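Local coordinates for protein importin subunit beta-1 (Saccharomyces cerevisiae, PDB 5OWU) that carries proteins into the nucleus, working with importin alpha, which recognises the classical nuclear localisation signal of the cargo, at residues E11-S16 and R58-L63; Q46-E51 and L101-S106; N94-N99 and A120-I125. All coordinates share one frame; numbering follows the deposited sequence.

From the N terminus, interaction 1 closes first: helix 3-15 of HEAT 1 meets helix 55-67 of HEAT 2 across 41 intervening residues. Before that loop is complete, interaction 2 has opened at 46-51, and it closes at 101-106 in HEAT 3, so the two cross. The hydrogen bond from R58 NE to L48 O (2.9 Å) joins them directly. Interaction 3 opens at 94-99, within the loop of interaction 2, and closes beyond it at 120-125; these two also cross and share helix 90-104. Interactions 1 and 3 follow in series. Two contacts therefore bridge successive repeats, while the third binds HEAT 3 to itself.

Interaction 1 (E11-S16 and R58-L63); sequences ENSILS and RILAAL
L60 reaches from helix 55-67 toward the C-terminal end of helix 3-15 and places a single methyl, CD2, against both S13 and I14. The larger share of the contact is apolar. I14 and L60 approach tip to tip, and three carbons of the isoleucine are gathered round that one methyl, with I14 CD1 nearest at 3.8 Å from L60 CD2. The leucine can extend this far because its CG is anti to the backbone N (chi1 174°), which carries CG out from the helix and lets CD2 lead toward the other segment. I14 makes a less common choice: chi1 of 47° sets CG1 between the backbone N and the carbonyl carbon, and both I14 CG1 and I14 CG2 then lie 3.9 Å from L60 CD2.

The second kind of contact sets a polar atom against a hydrocarbon. S13 OG stands 3.3 Å from L60 CD2, a van der Waals touch in which the hydroxyl is merely covered by the methyl. Its hydrogen bond goes to L10 O in its own helix, which probably lets the hydroxyl lie against hydrocarbon at little cost.

Backbone bonds form the third group. E11 O accepts from two amides, I14 N at 3.0 Å and L15 N at 2.8 Å, as the helix comes to its end before S16 leaves helical geometry. Nearby, E11 OE2 takes a hydrogen bond from K54 N, just ahead of helix 55-67, adding a polar tie between the same parts of the chain.

With no hydrogen bond between the two segments themselves, the contact rests on one leucine methyl set against I14 and the S13 hydroxyl. Such apolar seams between helices of successive repeats, here HEAT 1 and HEAT 2, are how the alpha-solenoid of the importin beta family is built.

Interaction 2 (Q46-E51 and L101-S106); sequences QVLIDE and LTALVS
L48 closes over the methyl of A103, holding its branched end against a side chain of a single carbon. A103 CB lies 3.6 Å from L48 CG and 3.7 Å from L48 CD2, with L48 CD1 a little farther off, so the methyl is met by the whole fork of the leucine. The chi1 of L48 (175°) sets CG anti to the backbone N and aims the fork across the gap.

I49 brings a different branch. Its CG2 touches A103 CB and T102 CG2, each at 4.1 Å, and thereby spans two consecutive residues of helix 90-104. The side chains of I49 and T102 cross at about a right angle and meet most closely through their CG2 methyls. On the threonine, CG2 is turned toward the isoleucine while OG1 bonds to T98 O in its own helix.

A short residue at this position lets the backbones come close: the CA atoms of I49 and A103 are 5.8 Å apart. A103 also touches I111 and A115 of helix 109-126, so its methyl is packed both within HEAT 3 and against HEAT 2.

Every touching pair between the segments is carbon on carbon, and no hydrogen bond passes between them. Cohesion rests on apolar packing, buried at L48 and A103 and open toward solvent at T102, with the threonine's hydroxyl satisfied within its own helix.

Interaction 3 (N94-N99 and A120-I125); sequences NQIKTN and AAIADI
I122 and I96 face each other inside HEAT 3, between the two antiparallel helices, 90-104 and 109-126, that make up the helical hairpin of this repeat. I122 shows well how one branched side chain can serve two neighbours. From CB, which points toward the opposite helix, the chain divides. The CG2 methyl goes to K97 and lies 4.3 Å from K97 CG, a loose touch on the aliphatic part of the lysine. The other branch runs through CG1, which makes no close contact with 94-99 and acts as a spacer. It ends in CD1, which rests 4.0 Å from I96 CG2.

Chi2 of 163° keeps the longer branch nearly extended, so CD1 stands well out from its helix and reaches I96 across a separation of 9.5 Å between the CA atoms of I96 and I122. The backbones come closest one residue along, where the CA atoms of K97 and I122 are 8.0 Å apart. I96 and I122 share a chi1 of -65°, yet they present different atoms, a CG2 methyl on one side and a CD1 methyl on the other, and their side chains cross obliquely. W84 of helix 74-87 touches both isoleucines, and L69 and W132 also lie on I122, so the pair belongs to a wider apolar core.

K97 divides its duties along its length. Its CG passes beside I122, whereas the ammonium end makes a cation-pi interaction with W132. The same charged nitrogen, NZ, forms a salt bridge with OE1 of E126, one residue beyond 120-125.

Interaction 1 (E11-S16 and R58-L63)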
loop_
_atom_site.group_PDB
_atom_site.type_symbol
_atom_site.label_atom_id
_atom_site.label_comp_id
_atom_site.label_asym_id
_atom_site.label_seq_id
_atom_site.Cartn_x
_atom_site.Cartn_y
_atom_site.Cartn_z
ATOM N N GLU A 11 36.277 11.005 8.013
ATOM C CA GLU A 11 36.228 10.880 9.461
ATOM C C GLU A 11 35.607 12.119 10.082
ATOM O O GLU A 11 34.640 12.019 10.834
ATOM C CB GLU A 11 37.628 10.640 10.024
ATOM C CG GLU A 11 38.206 9.265 9.698
ATOM C CD GLU A 11 39.423 8.924 10.544
ATOM O OE1 GLU A 11 39.640 9.600 11.569
ATOM O OE2 GLU A 11 40.162 7.983 10.189
ATOM N N ASN A 12 36.132 13.302 9.756
ATOM C CA ASN A 12 35.585 14.533 10.323
ATOM C C ASN A 12 34.114 14.699 9.980
ATOM O O ASN A 12 33.345 15.239 10.782
ATOM C CB ASN A 12 36.369 15.744 9.823
ATOM C CG ASN A 12 37.735 15.851 10.457
ATOM O OD1 ASN A 12 37.998 15.236 11.489
ATOM N ND2 ASN A 12 38.613 16.642 9.847
ATOM N N SER A 13 33.709 14.245 8.796
ATOM C CA SER A 13 32.325 14.390 8.374
ATOM C C SER A 13 31.374 13.657 9.309
ATOM O O SER A 13 30.224 14.086 9.474
ATOM C CB SER A 13 32.148 13.871 6.945
ATOM O OG SER A 13 32.107 12.452 6.930
ATOM N N ILE A 14 31.807 12.559 9.927
ATOM C CA ILE A 14 30.898 11.807 10.797
ATOM C C ILE A 14 31.308 11.772 12.265
ATOM O O ILE A 14 30.473 11.411 13.112
ATOM C CB ILE A 14 30.690 10.365 10.286
ATOM C CG1 ILE A 14 32.025 9.726 9.925
ATOM C CG2 ILE A 14 29.722 10.368 9.105
ATOM C CD1 ILE A 14 31.940 8.211 9.728
ATOM N N LEU A 15 32.535 12.132 12.616
ATOM C CA LEU A 15 33.052 11.930 13.964
ATOM C C LEU A 15 33.510 13.210 14.649
ATOM O O LEU A 15 33.916 13.151 15.813
ATOM C CB LEU A 15 34.225 10.940 13.937
ATOM C CG LEU A 15 33.960 9.568 13.311
ATOM C CD1 LEU A 15 35.253 8.766 13.207
ATOM C CD2 LEU A 15 32.919 8.792 14.100
ATOM N N SER A 16 33.469 14.350 13.983
ATOM C CA SER A 16 33.923 15.570 14.637
ATOM C C SER A 16 32.870 16.039 15.636
ATOM O O SER A 16 31.684 16.085 15.294
ATOM C CB SER A 16 34.191 16.675 13.624
ATOM O OG SER A 16 34.663 17.840 14.279
ATOM N N ARG A 58 36.104 4.157 6.738
ATOM C CA ARG A 58 36.257 3.241 5.610
ATOM C C ARG A 58 34.896 2.793 5.081
ATOM O O ARG A 58 34.638 2.809 3.862
ATOM C CB ARG A 58 37.091 2.034 6.049
ATOM C CG ARG A 58 38.457 2.395 6.651
ATOM C CD ARG A 58 39.131 1.192 7.299
ATOM N NE ARG A 58 39.315 0.095 6.358
ATOM C CZ ARG A 58 39.822 -1.096 6.670
ATOM N NH1 ARG A 58 40.209 -1.359 7.908
ATOM N NH2 ARG A 58 39.938 -2.034 5.738
ATOM N N ILE A 59 34.013 2.388 5.994
ATOM C CA ILE A 59 32.646 2.040 5.621
ATOM C C ILE A 59 31.978 3.217 4.923
ATOM O O ILE A 59 31.330 3.058 3.878
ATOM C CB ILE A 59 31.872 1.589 6.875
ATOM C CG1 ILE A 59 32.473 0.287 7.414
ATOM C CG2 ILE A 59 30.384 1.398 6.580
ATOM C CD1 ILE A 59 32.380 0.129 8.923
ATOM N N LEU A 60 32.157 4.420 5.467
ATOM C CA LEU A 60 31.558 5.606 4.866
ATOM C C LEU A 60 32.105 5.853 3.462
ATOM O O LEU A 60 31.354 6.214 2.552
ATOM C CB LEU A 60 31.803 6.820 5.759
ATOM C CG LEU A 60 31.362 8.173 5.210
ATOM C CD1 LEU A 60 29.854 8.264 5.102
ATOM C CD2 LEU A 60 31.908 9.303 6.081
ATOM N N ALA A 61 33.410 5.667 3.265
ATOM C CA ALA A 61 33.980 5.814 1.928
ATOM C C ALA A 61 33.253 4.924 0.929
ATOM O O ALA A 61 32.771 5.393 -0.121
ATOM C CB ALA A 61 35.467 5.463 1.952
ATOM N N ALA A 62 33.155 3.628 1.257
ATOM C CA ALA A 62 32.506 2.689 0.345
ATOM C C ALA A 62 31.043 3.048 0.106
ATOM O O ALA A 62 30.563 3.006 -1.033
ATOM C CB ALA A 62 32.622 1.270 0.889
ATOM N N LEU A 63 30.308 3.390 1.162
ATOM C CA LEU A 63 28.874 3.612 0.993
ATOM C C LEU A 63 28.587 4.911 0.242
ATOM O O LEU A 63 27.622 4.985 -0.529
ATOM C CB LEU A 63 28.178 3.601 2.357
ATOM C CG LEU A 63 28.290 2.292 3.157
ATOM C CD1 LEU A 63 27.553 2.395 4.500
ATOM C CD2 LEU A 63 27.772 1.102 2.348
#

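Interaction 2 (Q46-E51 and L101-S106)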
loop_
_atom_site.group_PDB
_atom_site.type_symbol
_atom_site.label_atom_id
_atom_site.label_comp_id
_atom_site.label_asym_id
_atom_site.label_seq_id
_atom_site.Cartn_x
_atom_site.Cartn_y
_atom_site.Cartn_z
ATOM N N GLN A 46 40.455 3.645 -2.061
ATOM C CA GLN A 46 41.708 3.457 -1.334
ATOM C C GLN A 46 41.489 3.547 0.172
ATOM O O GLN A 46 42.115 2.809 0.941
ATOM C CB GLN A 46 42.756 4.477 -1.788
ATOM C CG GLN A 46 43.376 4.199 -3.168
ATOM C CD GLN A 46 44.239 2.930 -3.241
ATOM O OE1 GLN A 46 44.324 2.295 -4.296
ATOM N NE2 GLN A 46 44.897 2.573 -2.134
ATOM N N VAL A 47 40.599 4.433 0.619
ATOM C CA VAL A 47 40.322 4.521 2.049
ATOM C C VAL A 47 39.608 3.264 2.524
ATOM O O VAL A 47 39.884 2.753 3.617
ATOM C CB VAL A 47 39.518 5.796 2.364
ATOM C CG1 VAL A 47 39.062 5.809 3.828
ATOM C CG2 VAL A 47 40.358 7.036 2.063
ATOM N N LEU A 48 38.700 2.725 1.704
ATOM C CA LEU A 48 38.034 1.476 2.070
ATOM C C LEU A 48 39.027 0.426 2.565
ATOM O O LEU A 48 38.750 -0.285 3.533
ATOM C CB LEU A 48 37.239 0.938 0.882
ATOM C CG LEU A 48 36.568 -0.427 1.043
ATOM C CD1 LEU A 48 35.673 -0.480 2.278
ATOM C CD2 LEU A 48 35.775 -0.739 -0.207
ATOM N N ILE A 49 40.195 0.326 1.926
ATOM C CA ILE A 49 41.170 -0.708 2.261
ATOM C C ILE A 49 42.274 -0.195 3.184
ATOM O O ILE A 49 43.231 -0.927 3.449
ATOM C CB ILE A 49 41.788 -1.327 0.994
ATOM C CG1 ILE A 49 42.540 -0.259 0.184
ATOM C CG2 ILE A 49 40.710 -2.000 0.146
ATOM C CD1 ILE A 49 43.428 -0.821 -0.894
ATOM N N ASP A 50 42.174 1.041 3.670
ATOM C CA ASP A 50 43.252 1.650 4.455
ATOM C C ASP A 50 43.068 1.281 5.923
ATOM O O ASP A 50 42.217 1.840 6.619
ATOM C CB ASP A 50 43.266 3.160 4.253
ATOM C CG ASP A 50 44.323 3.857 5.098
ATOM O OD1 ASP A 50 45.393 3.259 5.336
ATOM O OD2 ASP A 50 44.077 5.002 5.528
ATOM N N GLU A 51 43.883 0.339 6.407
ATOM C CA GLU A 51 43.772 -0.102 7.793
ATOM C C GLU A 51 44.080 1.017 8.782
ATOM O O GLU A 51 43.613 0.964 9.925
ATOM C CB GLU A 51 44.705 -1.290 8.037
ATOM C CG GLU A 51 44.228 -2.596 7.390
ATOM C CD GLU A 51 45.274 -3.247 6.494
ATOM O OE1 GLU A 51 46.175 -2.534 6.000
ATOM O OE2 GLU A 51 45.188 -4.479 6.282
ATOM N N LEU A 101 37.308 -5.599 -4.258
ATOM C CA LEU A 101 37.448 -7.042 -4.087
ATOM C C LEU A 101 38.392 -7.372 -2.941
ATOM O O LEU A 101 38.183 -8.361 -2.232
ATOM C CB LEU A 101 37.940 -7.681 -5.385
ATOM C CG LEU A 101 36.889 -7.861 -6.484
ATOM C CD1 LEU A 101 37.557 -8.134 -7.823
ATOM C CD2 LEU A 101 35.927 -8.986 -6.125
ATOM N N THR A 102 39.425 -6.556 -2.734
ATOM C CA THR A 102 40.288 -6.749 -1.575
ATOM C C THR A 102 39.494 -6.600 -0.288
ATOM O O THR A 102 39.605 -7.425 0.626
ATOM C CB THR A 102 41.449 -5.754 -1.606
ATOM O OG1 THR A 102 42.325 -6.072 -2.694
ATOM C CG2 THR A 102 42.236 -5.785 -0.289
ATOM N N ALA A 103 38.670 -5.557 -0.202
ATOM C CA ALA A 103 37.891 -5.340 1.011
ATOM C C ALA A 103 36.831 -6.424 1.202
ATOM O O ALA A 103 36.457 -6.729 2.341
ATOM C CB ALA A 103 37.246 -3.956 0.966
ATOM N N LEU A 104 36.356 -7.033 0.111
ATOM C CA LEU A 104 35.286 -8.020 0.221
ATOM C C LEU A 104 35.688 -9.180 1.123
ATOM O O LEU A 104 34.852 -9.723 1.859
ATOM C CB LEU A 104 34.902 -8.543 -1.158
ATOM C CG LEU A 104 33.731 -9.526 -1.156
ATOM C CD1 LEU A 104 32.432 -8.825 -0.798
ATOM C CD2 LEU A 104 33.623 -10.222 -2.501
ATOM N N VAL A 105 36.959 -9.571 1.083
ATOM C CA VAL A 105 37.447 -10.707 1.854
ATOM C C VAL A 105 38.067 -10.254 3.179
ATOM O O VAL A 105 38.811 -11.003 3.800
ATOM C CB VAL A 105 38.429 -11.565 1.040
ATOM C CG1 VAL A 105 37.752 -12.074 -0.217
ATOM C CG2 VAL A 105 39.700 -10.788 0.685
ATOM N N SER A 106 37.764 -9.037 3.616
ATOM C CA SER A 106 38.253 -8.547 4.896
ATOM C C SER A 106 37.713 -9.391 6.043
ATOM O O SER A 106 36.547 -9.798 6.048
ATOM C CB SER A 106 37.833 -7.091 5.086
ATOM O OG SER A 106 38.001 -6.676 6.430
#

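Interaction 3 (N94-N99 and A120-I125)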
loop_
_atom_site.group_PDB
_atom_site.type_symbol
_atom_site.label_atom_id
_atom_site.label_comp_id
_atom_site.label_asym_id
_atom_site.label_seq_id
_atom_site.Cartn_x
_atom_site.Cartn_y
_atom_site.Cartn_z
ATOM N N ASN A 94 39.756 -0.198 -12.958
ATOM C CA ASN A 94 40.433 -1.421 -12.542
ATOM C C ASN A 94 40.945 -1.317 -11.110
ATOM O O ASN A 94 40.836 -2.277 -10.336
ATOM C CB ASN A 94 41.581 -1.740 -13.498
ATOM C CG ASN A 94 41.095 -2.158 -14.872
ATOM O OD1 ASN A 94 39.911 -2.435 -15.066
ATOM N ND2 ASN A 94 42.010 -2.213 -15.834
ATOM N N GLN A 95 41.510 -0.168 -10.736
ATOM C CA GLN A 95 42.006 -0.034 -9.368
ATOM C C GLN A 95 40.865 -0.051 -8.358
ATOM O O GLN A 95 40.987 -0.661 -7.289
ATOM C CB GLN A 95 42.834 1.242 -9.215
ATOM C CG GLN A 95 44.333 1.030 -9.409
ATOM C CD GLN A 95 44.977 0.278 -8.249
ATOM O OE1 GLN A 95 44.635 -0.872 -7.967
ATOM N NE2 GLN A 95 45.908 0.933 -7.567
ATOM N N ILE A 96 39.748 0.612 -8.671
ATOM C CA ILE A 96 38.616 0.645 -7.746
ATOM C C ILE A 96 38.055 -0.759 -7.549
ATOM O O ILE A 96 37.784 -1.186 -6.421
ATOM C CB ILE A 96 37.534 1.612 -8.257
ATOM C CG1 ILE A 96 38.075 3.050 -8.274
ATOM C CG2 ILE A 96 36.276 1.517 -7.402
ATOM C CD1 ILE A 96 37.207 4.027 -9.020
ATOM N N LYS A 97 37.863 -1.493 -8.649
ATOM C CA LYS A 97 37.335 -2.851 -8.559
ATOM C C LYS A 97 38.276 -3.746 -7.767
ATOM O O LYS A 97 37.836 -4.515 -6.905
ATOM C CB LYS A 97 37.121 -3.425 -9.956
ATOM C CG LYS A 97 36.084 -2.721 -10.802
ATOM C CD LYS A 97 35.906 -3.503 -12.093
ATOM C CE LYS A 97 35.554 -2.639 -13.264
ATOM N NZ LYS A 97 35.496 -3.464 -14.508
ATOM N N THR A 98 39.582 -3.656 -8.044
ATOM C CA THR A 98 40.551 -4.444 -7.286
ATOM C C THR A 98 40.487 -4.127 -5.794
ATOM O O THR A 98 40.536 -5.035 -4.956
ATOM C CB THR A 98 41.962 -4.196 -7.825
ATOM O OG1 THR A 98 42.007 -4.545 -9.215
ATOM C CG2 THR A 98 42.991 -5.033 -7.069
ATOM N N ASN A 99 40.389 -2.842 -5.440
ATOM C CA ASN A 99 40.343 -2.468 -4.027
ATOM C C ASN A 99 39.065 -2.967 -3.365
ATOM O O ASN A 99 39.093 -3.465 -2.230
ATOM C CB ASN A 99 40.467 -0.950 -3.881
ATOM C CG ASN A 99 41.868 -0.446 -4.184
ATOM O OD1 ASN A 99 42.817 -1.225 -4.265
ATOM N ND2 ASN A 99 42.003 0.863 -4.350
ATOM N N ALA A 120 28.379 -4.592 -5.724
ATOM C CA ALA A 120 27.059 -4.737 -6.326
ATOM C C ALA A 120 26.721 -3.547 -7.215
ATOM O O ALA A 120 26.180 -3.722 -8.311
ATOM C CB ALA A 120 25.995 -4.906 -5.241
ATOM N N ALA A 121 27.013 -2.326 -6.754
ATOM C CA ALA A 121 26.692 -1.137 -7.549
ATOM C C ALA A 121 27.476 -1.110 -8.862
ATOM O O ALA A 121 26.918 -0.857 -9.947
ATOM C CB ALA A 121 26.984 0.122 -6.732
ATOM N N ILE A 122 28.781 -1.369 -8.782
ATOM C CA ILE A 122 29.596 -1.366 -9.991
ATOM C C ILE A 122 29.115 -2.453 -10.944
ATOM O O ILE A 122 28.951 -2.219 -12.144
ATOM C CB ILE A 122 31.084 -1.534 -9.637
ATOM C CG1 ILE A 122 31.580 -0.324 -8.836
ATOM C CG2 ILE A 122 31.928 -1.701 -10.906
ATOM C CD1 ILE A 122 32.887 -0.574 -8.108
ATOM N N ALA A 123 28.879 -3.658 -10.418
ATOM C CA ALA A 123 28.395 -4.760 -11.245
ATOM C C ALA A 123 27.081 -4.403 -11.915
ATOM O O ALA A 123 26.872 -4.716 -13.090
ATOM C CB ALA A 123 28.224 -6.026 -10.400
ATOM N N ASP A 124 26.173 -3.766 -11.175
ATOM C CA ASP A 124 24.903 -3.367 -11.759
ATOM C C ASP A 124 25.111 -2.417 -12.923
ATOM O O ASP A 124 24.287 -2.382 -13.843
ATOM C CB ASP A 124 24.010 -2.722 -10.702
ATOM C CG ASP A 124 23.320 -3.750 -9.816
ATOM O OD1 ASP A 124 23.332 -4.943 -10.168
ATOM O OD2 ASP A 124 22.764 -3.368 -8.772
ATOM N N ILE A 125 26.197 -1.642 -12.912
ATOM C CA ILE A 125 26.484 -0.821 -14.086
ATOM C C ILE A 125 27.123 -1.647 -15.200
ATOM O O ILE A 125 26.720 -1.557 -16.362
ATOM C CB ILE A 125 27.375 0.369 -13.705
ATOM C CG1 ILE A 125 26.595 1.337 -12.822
ATOM C CG2 ILE A 125 27.868 1.091 -14.970
ATOM C CD1 ILE A 125 27.481 2.251 -12.000
#